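Local coordinates for 4-hydroxybutyrate CoA-transferase (Porphyromonas gingivalis, PDB 3EH7), which probably transfers coenzyme A between acyl-CoA thioesters and free carboxylates such as acetate, at residues E208-G213 / L229-K234; V311-C316 / I357-S362; Y344-A349 / T383-E388; N387-V392 / A399-K404. All coordinates share one frame; numbering follows the deposited sequence. Where two conformers were deposited one is given.

Contact 1 of 4, residues E208-G213 / L229-K234; sequences ELIEDG and LFLKDK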
loop_
_atom_site.group_PDB
_atom_site.type_symbol
_atom_site.label_atom_id
_atom_site.label_comp_id
_atom_site.label_asym_id
_atom_site.label_seq_id
_atom_site.Cartn_x
_atom_site.Cartn_y
_atom_site.Cartn_z
ATOM N N GLU A 208 -22.303 12.546 6.270
ATOM C CA GLU A 208 -22.628 11.708 7.404
ATOM C C GLU A 208 -21.379 11.127 8.047
ATOM O O GLU A 208 -21.387 10.794 9.216
ATOM C CB GLU A 208 -23.434 10.539 6.886
ATOM C CG GLU A 208 -24.474 10.010 7.789
ATOM C CD GLU A 208 -25.467 9.184 6.998
ATOM O OE1 GLU A 208 -26.445 9.757 6.446
ATOM O OE2 GLU A 208 -25.245 7.962 6.919
ATOM N N LEU A 209 -20.324 10.929 7.257
ATOM C CA LEU A 209 -19.154 10.228 7.765
ATOM C C LEU A 209 -18.103 11.210 8.301
ATOM O O LEU A 209 -17.072 10.790 8.853
ATOM C CB LEU A 209 -18.589 9.302 6.674
ATOM C CG LEU A 209 -19.470 8.129 6.235
ATOM C CD1 LEU A 209 -18.806 7.364 5.070
ATOM C CD2 LEU A 209 -19.756 7.172 7.390
ATOM N N ILE A 210 -18.379 12.510 8.157
ATOM C CA ILE A 210 -17.465 13.560 8.557
ATOM C C ILE A 210 -17.928 14.189 9.855
ATOM O O ILE A 210 -19.012 14.789 9.909
ATOM C CB ILE A 210 -17.374 14.651 7.469
ATOM C CG1 ILE A 210 -16.719 14.063 6.223
ATOM C CG2 ILE A 210 -16.590 15.896 8.012
ATOM C CD1 ILE A 210 -16.761 14.906 4.985
ATOM N N GLU A 211 -17.134 14.027 10.909
ATOM C CA GLU A 211 -17.471 14.581 12.205
ATOM C C GLU A 211 -16.732 15.892 12.421
ATOM O O GLU A 211 -15.791 16.221 11.692
ATOM C CB GLU A 211 -17.084 13.621 13.318
ATOM C CG GLU A 211 -17.803 12.274 13.279
ATOM C CD GLU A 211 -16.979 11.204 13.996
ATOM O OE1 GLU A 211 -16.067 10.606 13.366
ATOM O OE2 GLU A 211 -17.225 10.983 15.207
ATOM N N ASP A 212 -17.176 16.632 13.432
ATOM C CA ASP A 212 -16.573 17.907 13.751
ATOM C C ASP A 212 -15.111 17.659 14.004
ATOM O O ASP A 212 -14.768 16.686 14.636
ATOM C CB ASP A 212 -17.169 18.491 15.017
ATOM C CG ASP A 212 -18.580 18.980 14.830
ATOM O OD1 ASP A 212 -18.982 19.359 13.703
ATOM O OD2 ASP A 212 -19.275 18.997 15.836
ATOM N N GLY A 213 -14.275 18.550 13.511
ATOM C CA GLY A 213 -12.849 18.455 13.717
ATOM C C GLY A 213 -12.108 17.595 12.710
ATOM O O GLY A 213 -10.889 17.444 12.837
ATOM N N LEU A 229 -21.068 20.862 0.241
ATOM C CA LEU A 229 -22.318 21.560 0.397
ATOM C C LEU A 229 -23.103 21.042 1.604
ATOM O O LEU A 229 -23.882 21.794 2.197
ATOM C CB LEU A 229 -23.177 21.458 -0.882
ATOM C CG LEU A 229 -22.837 22.377 -2.075
ATOM C CD1 LEU A 229 -23.968 22.317 -3.093
ATOM C CD2 LEU A 229 -22.590 23.835 -1.685
ATOM N N PHE A 230 -22.918 19.773 1.963
ATOM C CA PHE A 230 -23.595 19.234 3.145
ATOM C C PHE A 230 -22.794 19.320 4.419
ATOM O O PHE A 230 -23.203 18.755 5.424
ATOM C CB PHE A 230 -24.097 17.818 2.901
ATOM C CG PHE A 230 -25.227 17.773 1.927
ATOM C CD1 PHE A 230 -26.471 18.254 2.291
ATOM C CD2 PHE A 230 -25.028 17.326 0.631
ATOM C CE1 PHE A 230 -27.520 18.272 1.400
ATOM C CE2 PHE A 230 -26.059 17.329 -0.277
ATOM C CZ PHE A 230 -27.318 17.805 0.109
ATOM N N LEU A 231 -21.687 20.061 4.393
ATOM C CA LEU A 231 -20.858 20.272 5.583
ATOM C C LEU A 231 -21.017 21.660 6.244
ATOM O O LEU A 231 -20.195 22.037 7.093
ATOM C CB LEU A 231 -19.382 20.033 5.235
ATOM C CG LEU A 231 -19.010 18.619 4.750
ATOM C CD1 LEU A 231 -17.508 18.549 4.438
ATOM C CD2 LEU A 231 -19.402 17.525 5.750
ATOM N N LYS A 232 -22.069 22.405 5.901
ATOM C CA LYS A 232 -22.226 23.773 6.426
ATOM C C LYS A 232 -22.528 23.815 7.928
ATOM O O LYS A 232 -22.283 24.805 8.580
ATOM C CB LYS A 232 -23.291 24.563 5.647
ATOM C CG LYS A 232 -22.999 24.716 4.141
ATOM C CD LYS A 232 -24.182 25.379 3.423
ATOM C CE LYS A 232 -24.080 25.287 1.905
ATOM N NZ LYS A 232 -23.041 26.165 1.345
ATOM N N ASP A 233 -23.037 22.723 8.469
ATOM C CA ASP A 233 -23.309 22.598 9.889
ATOM C C ASP A 233 -22.130 21.992 10.684
ATOM O O ASP A 233 -22.257 21.722 11.870
ATOM C CB ASP A 233 -24.528 21.693 10.054
ATOM C CG ASP A 233 -24.287 20.227 9.539
ATOM O OD1 ASP A 233 -23.471 19.934 8.603
ATOM O OD2 ASP A 233 -24.960 19.339 10.100
ATOM N N LYS A 234 -20.995 21.742 10.035
ATOM C CA LYS A 234 -19.878 21.134 10.737
ATOM C C LYS A 234 -19.027 22.219 11.372
ATOM O O LYS A 234 -19.062 23.382 10.955
ATOM C CB LYS A 234 -19.056 20.245 9.787
ATOM C CG LYS A 234 -19.814 18.987 9.294
ATOM C CD LYS A 234 -19.919 17.965 10.439
ATOM C CE LYS A 234 -21.226 17.229 10.472
ATOM N NZ LYS A 234 -21.300 16.235 9.404
#
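Ile210 and Lys234 meet where two loops come together, each leading from a helix into a strand of the large mixed sheet: 208-213 leads from helix 197-208 to strand 215-217, while the loop 229-234 is the return half of the beta-alpha-beta crossover that passes through helix 222-229 to strand 238-240. Beside this polar contact the two loops also meet through apolar side chains. Ile210 and Leu231 cross at about a right angle, and Ile210 CD1 touches both methyls of Leu231, 3.8 Å from Leu231 CD1. The chain of Ile210 is extended past CG1 (chi2 170°), which carries CD1 out to that pair of methyls. Leu216 and Leu237 touch the same two side chains and continue the apolar layer toward the sheet. Lys234 closes the type I turn that starts at Leu231, its N bonded to Leu231 O. Its side chain is kinked, bent at chi2, chi3 and chi4, and crosses Asp212 nearly perpendicularly, with CD 3.7 Å from Asp212 OD1. That oxygen is hydrogen-bonded to the backbone N of Lys235, while the ammonium turns to a carbonyl instead: Lys234 NZ donates to Ile210 O at 2.8 Å, with a C=O...N angle of 167°.

Contact 2 of 4, residues V311-C316 / I357-S362; sequences VSINSC and IMAIPS
Ile357 CD1 lies 3.7 Å from Val311 CG1, and this methyl contact opens an apolar row along one side of the two strands. The row continues with Ile313, whose CG2 rests 3.9 Å from Ala359 CB. Ile313 CG1 stands anti to its carbonyl carbon (chi1 -52°), with CG2 anti to the backbone N, the branch that meets Ala359 CB. Ala227 and Ile223 of helix 222-229 pack against this side, and Leu209 reaches Ile357. Past the strand ends, in a separate contact, Ile360 CG2 touches Cys316 SG at 3.7 Å, with the backbone of Cys316 also against that methyl. Strands 310-314 and 355-359 are parallel neighbours inside the large mixed sheet, in the alpha/beta C-terminal part of the transferase. Their backbone bonds alternate as parallel pairing requires: Ile357 N to Ser312 O, Asn314 N to Ile357 O, and Ala359 N to Asn314 O. The opposite face carries Asn314 and selenomethionine Met358, packed against Gln341 of helix 341-350. There a water accepts from Asn314 ND2 at 2.9 Å and donates to Ile357 O at 2.8 Å, giving that carbonyl a second donor; the amide of Asn314 is also bonded to Gln217 on the neighbouring strand. Beyond the last bridge Ser315 takes over from the backbone, its OG donating to Ala359 O at 2.7 Å and lying nearly in line with that C=O (171°).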
loop_
_atom_site.group_PDB
_atom_site.type_symbol
_atom_site.label_atom_id
_atom_site.label_comp_id
_atom_site.label_asym_id
_atom_site.label_seq_id
_atom_site.Cartn_x
_atom_site.Cartn_y
_atom_site.Cartn_z
ATOM N N VAL A 311 -10.423 12.274 6.882
ATOM C CA VAL A 311 -11.439 11.739 6.004
ATOM C C VAL A 311 -10.968 12.044 4.600
ATOM O O VAL A 311 -10.808 13.209 4.211
ATOM C CB VAL A 311 -12.855 12.330 6.234
ATOM C CG1 VAL A 311 -13.812 11.740 5.222
ATOM C CG2 VAL A 311 -13.335 12.038 7.663
ATOM N N SER A 312 -10.707 10.966 3.863
ATOM C CA SER A 312 -10.257 11.049 2.500
ATOM C C SER A 312 -11.432 10.657 1.595
ATOM O O SER A 312 -12.054 9.634 1.832
ATOM C CB SER A 312 -9.045 10.129 2.319
ATOM O OG SER A 312 -8.875 9.828 0.965
ATOM N N ILE A 313 -11.757 11.500 0.611
ATOM C CA ILE A 313 -12.823 11.231 -0.364
ATOM C C ILE A 313 -12.254 11.242 -1.774
ATOM O O ILE A 313 -11.682 12.237 -2.235
ATOM C CB ILE A 313 -13.997 12.269 -0.321
ATOM C CG1 ILE A 313 -14.546 12.447 1.091
ATOM C CG2 ILE A 313 -15.128 11.843 -1.266
ATOM C CD1 ILE A 313 -15.578 13.606 1.233
ATOM N N ASN A 314 -12.414 10.115 -2.457
ATOM C CA ASN A 314 -11.986 9.972 -3.839
ATOM C C ASN A 314 -13.011 9.144 -4.624
ATOM O O ASN A 314 -13.845 8.453 -4.048
ATOM C CB ASN A 314 -10.609 9.289 -3.897
ATOM C CG ASN A 314 -9.526 10.100 -3.188
ATOM O OD1 ASN A 314 -9.049 11.131 -3.689
ATOM N ND2 ASN A 314 -9.151 9.651 -2.034
ATOM N N SER A 315 -12.944 9.229 -5.946
ATOM C CA SER A 315 -13.776 8.431 -6.832
ATOM C C SER A 315 -12.913 7.471 -7.614
ATOM O O SER A 315 -11.677 7.554 -7.569
ATOM C CB SER A 315 -14.518 9.340 -7.789
ATOM O OG SER A 315 -15.292 10.214 -7.016
ATOM N N CYS A 316 -13.559 6.521 -8.279
ATOM C CA CYS A 316 -12.849 5.562 -9.123
ATOM C C CYS A 316 -13.770 5.165 -10.296
ATOM O O CYS A 316 -14.908 5.620 -10.363
ATOM C CB CYS A 316 -12.427 4.377 -8.261
ATOM S SG CYS A 316 -13.837 3.553 -7.568
ATOM N N ILE A 357 -12.978 7.011 1.901
ATOM C CA ILE A 357 -14.221 6.804 1.196
ATOM C C ILE A 357 -13.959 6.791 -0.294
ATOM O O ILE A 357 -13.297 7.681 -0.830
ATOM C CB ILE A 357 -15.233 7.955 1.507
ATOM C CG1 ILE A 357 -15.503 8.010 3.008
ATOM C CG2 ILE A 357 -16.524 7.775 0.693
ATOM C CD1 ILE A 357 -16.036 9.332 3.505
HETATM N N MSE A 358 -14.466 5.766 -0.952
HETATM C CA MSE A 358 -14.558 5.712 -2.413
HETATM C C MSE A 358 -16.032 6.084 -2.744
HETATM O O MSE A 358 -16.918 5.297 -2.523
HETATM C CB MSE A 358 -14.215 4.324 -2.915
HETATM C CG MSE A 358 -12.716 3.929 -2.708
HETATM SE SE MSE A 358 -11.595 5.118 -3.794
HETATM C CE MSE A 358 -9.909 4.749 -2.933
ATOM N N ALA A 359 -16.236 7.306 -3.216
ATOM C CA ALA A 359 -17.544 7.895 -3.494
ATOM C C ALA A 359 -17.756 7.922 -5.007
ATOM O O ALA A 359 -17.012 8.606 -5.765
ATOM C CB ALA A 359 -17.616 9.303 -2.933
ATOM N N ILE A 360 -18.732 7.148 -5.454
ATOM C CA ILE A 360 -18.941 6.941 -6.880
ATOM C C ILE A 360 -20.427 6.860 -7.210
ATOM O O ILE A 360 -21.219 6.402 -6.377
ATOM C CB ILE A 360 -18.252 5.659 -7.375
ATOM C CG1 ILE A 360 -18.610 4.469 -6.484
ATOM C CG2 ILE A 360 -16.745 5.860 -7.386
ATOM C CD1 ILE A 360 -18.342 3.174 -7.140
ATOM N N PRO A 361 -20.803 7.318 -8.421
ATOM C CA PRO A 361 -22.107 7.021 -8.971
ATOM C C PRO A 361 -22.204 5.508 -9.125
ATOM O O PRO A 361 -21.204 4.865 -9.444
ATOM C CB PRO A 361 -22.075 7.687 -10.346
ATOM C CG PRO A 361 -20.951 8.582 -10.349
ATOM C CD PRO A 361 -19.973 8.086 -9.366
ATOM N N SER A 362 -23.374 4.938 -8.893
ATOM C CA SER A 362 -23.512 3.489 -8.975
ATOM C C SER A 362 -23.428 2.998 -10.427
ATOM O O SER A 362 -23.220 1.795 -10.674
ATOM C CB SER A 362 -24.811 3.014 -8.317
ATOM O OG SER A 362 -25.954 3.419 -9.047
HETATM O O HOH W 1 -10.572 7.699 -0.425
#

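Contact 3 of 4, residues Y344-A349 / T383-E388; sequences YVRGAA and TTLRNE
Helix 341-350 meets the loop after the short, weakly bonded strand 382-384, with its classic beta bulge at Thr383 and Thr384, through a side-on salt bridge, Arg346 with Glu388, at the interface of the two subunits. Arg346 was deposited in two conformers, and this one is extended from CG to NE. Its NE donates to Glu388 OE1 at 2.9 Å, on the syn lone pair of that oxygen, and its NH2 donates to OE2 at 3.2 Å. The guanidinium and carboxylate planes stand 42° apart, so the fork is twisted: OE2 lies in the guanidinium plane, whereas OE1 is tilted out of it. The carboxylate is also held from its own loop, since Leu385 N donates to the anti lone pair of OE2 at 3.1 Å. Beside it Val345 CG1 and Thr384 CG2 meet tip to tip at 4.1 Å, and Val345 CG1 also rests against Glu388 O, 3.5 Å away. Glu388 OE1 also forms a salt bridge with Arg346 NH1 of the second subunit, and the reciprocal bond exists. In this conformer two arginines, their NH2 groups close across the interface, share two buried carboxylates, whose negative charge would be expected to offset their repulsion.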
loop_
_atom_site.group_PDB
_atom_site.type_symbol
_atom_site.label_atom_id
_atom_site.label_comp_id
_atom_site.label_asym_id
_atom_site.label_seq_id
_atom_site.Cartn_x
_atom_site.Cartn_y
_atom_site.Cartn_z
ATOM N N TYR A 344 -3.662 8.579 0.039
ATOM C CA TYR A 344 -4.579 9.028 1.071
ATOM C C TYR A 344 -5.357 7.867 1.707
ATOM O O TYR A 344 -5.672 7.926 2.872
ATOM C CB TYR A 344 -5.518 10.137 0.537
ATOM C CG TYR A 344 -4.771 11.439 0.435
ATOM C CD1 TYR A 344 -4.648 12.300 1.540
ATOM C CD2 TYR A 344 -4.105 11.770 -0.723
ATOM C CE1 TYR A 344 -3.909 13.461 1.460
ATOM C CE2 TYR A 344 -3.340 12.929 -0.798
ATOM C CZ TYR A 344 -3.245 13.757 0.292
ATOM O OH TYR A 344 -2.474 14.877 0.190
ATOM N N VAL A 345 -5.632 6.806 0.964
ATOM C CA VAL A 345 -6.251 5.627 1.587
ATOM C C VAL A 345 -5.268 5.105 2.618
ATOM O O VAL A 345 -5.639 4.836 3.765
ATOM C CB VAL A 345 -6.565 4.552 0.553
ATOM C CG1 VAL A 345 -6.998 3.203 1.237
ATOM C CG2 VAL A 345 -7.592 5.077 -0.454
ATOM N N ARG A 346 -3.978 5.027 2.241
ATOM C CA ARG A 346 -2.986 4.477 3.156
ATOM C C ARG A 346 -2.702 5.400 4.330
ATOM O O ARG A 346 -2.553 4.924 5.446
ATOM C CB ARG A 346 -1.714 4.075 2.427
ATOM C CG ARG A 346 -1.930 2.785 1.664
ATOM C CD ARG A 346 -0.800 2.472 0.740
ATOM N NE ARG A 346 -1.113 1.312 -0.075
ATOM C CZ ARG A 346 -0.209 0.550 -0.686
ATOM N NH1 ARG A 346 1.095 0.802 -0.611
ATOM N NH2 ARG A 346 -0.627 -0.483 -1.387
ATOM N N GLY A 347 -2.649 6.710 4.084
ATOM C CA GLY A 347 -2.469 7.675 5.173
ATOM C C GLY A 347 -3.655 7.679 6.135
ATOM O O GLY A 347 -3.471 7.737 7.320
ATOM N N ALA A 348 -4.877 7.652 5.610
ATOM C CA ALA A 348 -6.090 7.652 6.467
ATOM C C ALA A 348 -6.107 6.430 7.387
ATOM O O ALA A 348 -6.568 6.490 8.549
ATOM C CB ALA A 348 -7.397 7.689 5.589
ATOM N N ALA A 349 -5.619 5.308 6.867
ATOM C CA ALA A 349 -5.589 4.065 7.634
ATOM C C ALA A 349 -4.702 4.239 8.880
ATOM O O ALA A 349 -4.936 3.592 9.832
ATOM C CB ALA A 349 -5.055 2.925 6.775
ATOM N N THR A 383 -5.806 -0.025 -8.446
ATOM C CA THR A 383 -5.085 1.115 -7.900
ATOM C C THR A 383 -5.185 1.212 -6.391
ATOM O O THR A 383 -4.311 1.825 -5.755
ATOM C CB THR A 383 -5.471 2.461 -8.571
ATOM O OG1 THR A 383 -6.885 2.666 -8.477
ATOM C CG2 THR A 383 -5.056 2.442 -10.076
ATOM N N THR A 384 -6.208 0.599 -5.812
ATOM C CA THR A 384 -6.286 0.419 -4.360
ATOM C C THR A 384 -6.668 -1.035 -4.082
ATOM O O THR A 384 -7.608 -1.532 -4.674
ATOM C CB THR A 384 -7.296 1.421 -3.717
ATOM O OG1 THR A 384 -6.819 2.764 -3.916
ATOM C CG2 THR A 384 -7.425 1.193 -2.255
ATOM N N LEU A 385 -5.917 -1.715 -3.203
ATOM C CA LEU A 385 -6.028 -3.161 -3.006
ATOM C C LEU A 385 -7.312 -3.504 -2.260
ATOM O O LEU A 385 -7.782 -2.722 -1.415
ATOM C CB LEU A 385 -4.810 -3.690 -2.196
ATOM C CG LEU A 385 -3.421 -3.584 -2.866
ATOM C CD1 LEU A 385 -2.275 -3.718 -1.821
ATOM C CD2 LEU A 385 -3.298 -4.655 -3.968
ATOM N N ARG A 386 -7.872 -4.671 -2.514
ATOM C CA ARG A 386 -9.066 -5.069 -1.760
ATOM C C ARG A 386 -8.805 -5.075 -0.233
ATOM O O ARG A 386 -9.696 -4.792 0.565
ATOM C CB ARG A 386 -9.608 -6.419 -2.225
ATOM C CG ARG A 386 -8.822 -7.583 -1.730
ATOM C CD ARG A 386 -9.358 -8.958 -2.142
ATOM N NE ARG A 386 -8.366 -9.946 -1.725
ATOM C CZ ARG A 386 -8.534 -11.258 -1.732
ATOM N NH1 ARG A 386 -9.663 -11.815 -2.173
ATOM N NH2 ARG A 386 -7.548 -12.022 -1.315
ATOM N N ASN A 387 -7.580 -5.393 0.152
ATOM C CA ASN A 387 -7.181 -5.432 1.568
ATOM C C ASN A 387 -7.146 -4.071 2.212
ATOM O O ASN A 387 -7.061 -4.009 3.417
ATOM C CB ASN A 387 -5.805 -6.114 1.773
ATOM C CG ASN A 387 -5.816 -7.612 1.444
ATOM O OD1 ASN A 387 -6.858 -8.184 1.137
ATOM N ND2 ASN A 387 -4.660 -8.249 1.514
ATOM N N GLU A 388 -7.173 -2.979 1.442
ATOM C CA GLU A 388 -7.133 -1.648 2.058
ATOM C C GLU A 388 -8.366 -0.762 1.903
ATOM O O GLU A 388 -8.478 0.267 2.574
ATOM C CB GLU A 388 -5.880 -0.887 1.637
ATOM C CG GLU A 388 -5.634 -0.786 0.169
ATOM C CD GLU A 388 -4.245 -0.334 -0.130
ATOM O OE1 GLU A 388 -3.625 0.194 0.828
ATOM O OE2 GLU A 388 -3.808 -0.462 -1.320
#

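Contact 4 of 4, residues N387-V392 / A399-K404; sequences NEVDYV and AQLKGK
The Tyr391 ring has the side chain of Gln400 stacked over one face, with CG above the ring centre at 4.2 Å from the centroid, a CH-pi contact. Ring and amide planes are only 18° apart, and the amide end of Gln400 lies over the phenol end of the ring, CD 3.7 Å from Tyr391 CZ. The two residues form a non-hydrogen-bonded pair of the beta hairpin made by strands 391-394 and 397-400, the latter being the outermost strand of the large mixed sheet at this end. Gln400 CG stands anti to the backbone N (chi1 -173°), over the ring, and the chain stays extended beyond it. Near the phenol end, Gln400 NE2 donates to the syn lone pair of Asp390 OD1 at 3.1 Å, with OD1 near the amide plane. The other carboxylate oxygen of Asp390 is bonded to Ser356 N of the adjoining strand. A water bonded to Tyr391 OH also accepts weakly from Gln400 NE2.

The backbones join through mutual N-H...O bonds between Val392 and Ala399, followed by Leu401 N to Asp390 O at 2.8 Å. Away from the stacked pair, Leu401 CD1 packs 3.6 Å from Val389 CG1 and also against Val392 CG2, with Leu413 of helix 406-414 beside it. Lys402 CG touches Val389 O at 3.2 Å; Lys402 NZ pairs with Glu108 of the second subunit and gives a 2.6 Å bond to a water that in turn donates to Glu388 O, also at 2.6 Å.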
loop_
_atom_site.group_PDB
_atom_site.type_symbol
_atom_site.label_atom_id
_atom_site.label_comp_id
_atom_site.label_asym_id
_atom_site.label_seq_id
_atom_site.Cartn_x
_atom_site.Cartn_y
_atom_site.Cartn_z
ATOM N N ASN A 387 -7.580 -5.393 0.152
ATOM C CA ASN A 387 -7.181 -5.432 1.568
ATOM C C ASN A 387 -7.146 -4.071 2.212
ATOM O O ASN A 387 -7.061 -4.009 3.417
ATOM C CB ASN A 387 -5.805 -6.114 1.773
ATOM C CG ASN A 387 -5.816 -7.612 1.444
ATOM O OD1 ASN A 387 -6.858 -8.184 1.137
ATOM N ND2 ASN A 387 -4.660 -8.249 1.514
ATOM N N GLU A 388 -7.173 -2.979 1.442
ATOM C CA GLU A 388 -7.133 -1.648 2.058
ATOM C C GLU A 388 -8.366 -0.762 1.903
ATOM O O GLU A 388 -8.478 0.267 2.574
ATOM C CB GLU A 388 -5.880 -0.887 1.637
ATOM C CG GLU A 388 -5.634 -0.786 0.169
ATOM C CD GLU A 388 -4.245 -0.334 -0.130
ATOM O OE1 GLU A 388 -3.625 0.194 0.828
ATOM O OE2 GLU A 388 -3.808 -0.462 -1.320
ATOM N N VAL A 389 -9.308 -1.164 1.060
ATOM C CA VAL A 389 -10.506 -0.343 0.840
ATOM C C VAL A 389 -11.270 -0.257 2.167
ATOM O O VAL A 389 -11.261 -1.224 2.930
ATOM C CB VAL A 389 -11.335 -0.947 -0.308
ATOM C CG1 VAL A 389 -11.742 -2.410 0.044
ATOM C CG2 VAL A 389 -12.561 -0.060 -0.632
ATOM N N ASP A 390 -11.903 0.887 2.461
ATOM C CA ASP A 390 -12.559 1.118 3.740
ATOM C C ASP A 390 -14.070 1.299 3.458
ATOM O O ASP A 390 -14.774 0.300 3.306
ATOM C CB ASP A 390 -11.872 2.337 4.373
ATOM C CG ASP A 390 -12.336 2.648 5.761
ATOM O OD1 ASP A 390 -13.116 1.849 6.314
ATOM O OD2 ASP A 390 -11.857 3.700 6.301
ATOM N N TYR A 391 -14.545 2.540 3.301
ATOM C CA TYR A 391 -15.921 2.843 2.902
ATOM C C TYR A 391 -16.090 2.991 1.408
ATOM O O TYR A 391 -15.217 3.540 0.688
ATOM C CB TYR A 391 -16.386 4.163 3.516
ATOM C CG TYR A 391 -16.528 4.178 5.011
ATOM C CD1 TYR A 391 -15.459 4.563 5.817
ATOM C CD2 TYR A 391 -17.737 3.859 5.624
ATOM C CE1 TYR A 391 -15.571 4.599 7.206
ATOM C CE2 TYR A 391 -17.880 3.900 7.023
ATOM C CZ TYR A 391 -16.785 4.272 7.793
ATOM O OH TYR A 391 -16.864 4.326 9.131
ATOM N N VAL A 392 -17.237 2.535 0.931
ATOM C CA VAL A 392 -17.647 2.776 -0.438
ATOM C C VAL A 392 -19.007 3.428 -0.378
ATOM O O VAL A 392 -19.873 2.985 0.375
ATOM C CB VAL A 392 -17.710 1.469 -1.256
ATOM C CG1 VAL A 392 -18.293 1.728 -2.655
ATOM C CG2 VAL A 392 -16.310 0.812 -1.337
ATOM N N ALA A 399 -21.281 1.499 2.327
ATOM C CA ALA A 399 -20.780 0.182 2.745
ATOM C C ALA A 399 -19.418 0.326 3.397
ATOM O O ALA A 399 -18.590 1.066 2.874
ATOM C CB ALA A 399 -20.663 -0.752 1.539
ATOM N N GLN A 400 -19.183 -0.326 4.533
ATOM C CA GLN A 400 -17.817 -0.414 5.073
ATOM C C GLN A 400 -17.301 -1.843 4.894
ATOM O O GLN A 400 -17.906 -2.792 5.385
ATOM C CB GLN A 400 -17.710 0.045 6.539
ATOM C CG GLN A 400 -16.207 0.120 7.067
ATOM C CD GLN A 400 -16.074 0.744 8.481
ATOM O OE1 GLN A 400 -17.013 0.665 9.287
ATOM N NE2 GLN A 400 -14.898 1.369 8.781
ATOM N N LEU A 401 -16.202 -1.991 4.157
ATOM C CA LEU A 401 -15.726 -3.318 3.740
ATOM C C LEU A 401 -14.683 -3.907 4.665
ATOM O O LEU A 401 -14.466 -5.113 4.661
ATOM C CB LEU A 401 -15.150 -3.246 2.328
ATOM C CG LEU A 401 -16.063 -2.691 1.233
ATOM C CD1 LEU A 401 -15.346 -2.807 -0.117
ATOM C CD2 LEU A 401 -17.420 -3.427 1.175
ATOM N N LYS A 402 -14.019 -3.054 5.439
ATOM C CA LYS A 402 -12.942 -3.517 6.326
ATOM C C LYS A 402 -13.484 -4.456 7.371
ATOM O O LYS A 402 -14.411 -4.099 8.066
ATOM C CB LYS A 402 -12.247 -2.343 7.024
ATOM C CG LYS A 402 -11.295 -1.600 6.128
ATOM C CD LYS A 402 -10.149 -0.919 6.941
ATOM C CE LYS A 402 -8.847 -0.956 6.165
ATOM N NZ LYS A 402 -7.825 -0.003 6.690
ATOM N N GLY A 403 -12.915 -5.654 7.466
ATOM C CA GLY A 403 -13.367 -6.650 8.436
ATOM C C GLY A 403 -14.448 -7.568 7.892
ATOM O O GLY A 403 -14.808 -8.559 8.560
ATOM N N LYS A 404 -14.987 -7.271 6.695
ATOM C CA LYS A 404 -16.012 -8.138 6.111
ATOM C C LYS A 404 -15.371 -9.252 5.296
ATOM O O LYS A 404 -14.326 -9.064 4.614
ATOM C CB LYS A 404 -17.016 -7.354 5.267
ATOM C CG LYS A 404 -17.939 -6.418 6.092
ATOM C CD LYS A 404 -18.993 -5.750 5.198
ATOM C CE LYS A 404 -20.142 -5.063 5.985
ATOM N NZ LYS A 404 -19.678 -3.998 6.919
HETATM O O HOH W 2 -7.069 1.168 4.520
HETATM O O HOH W 3 -14.592 4.162 10.403
#

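In the fold
Following the chain, contact 1 closes first, a short loop of 15 residues around strand 215-217 and helix 222-229. Contact 2 opens after it and spans 40 residues, including helix 341-350. Contact 3 begins inside that span and ends beyond it, so contacts 2 and 3 cross; contact 4 starts on the Asn387-Glu388 pair where contact 3 finishes and closes the hairpin. In space, Leu209 reaches both Ile357 and Tyr391, joining contact 1 to contacts 2 and 4. Strands 355-359 and 391-394 adjoin in one sheet, Met358 packs against Val345 of helix 341-350, joining contact 2 to contact 3, and contacts 3 and 4 both reach the second subunit.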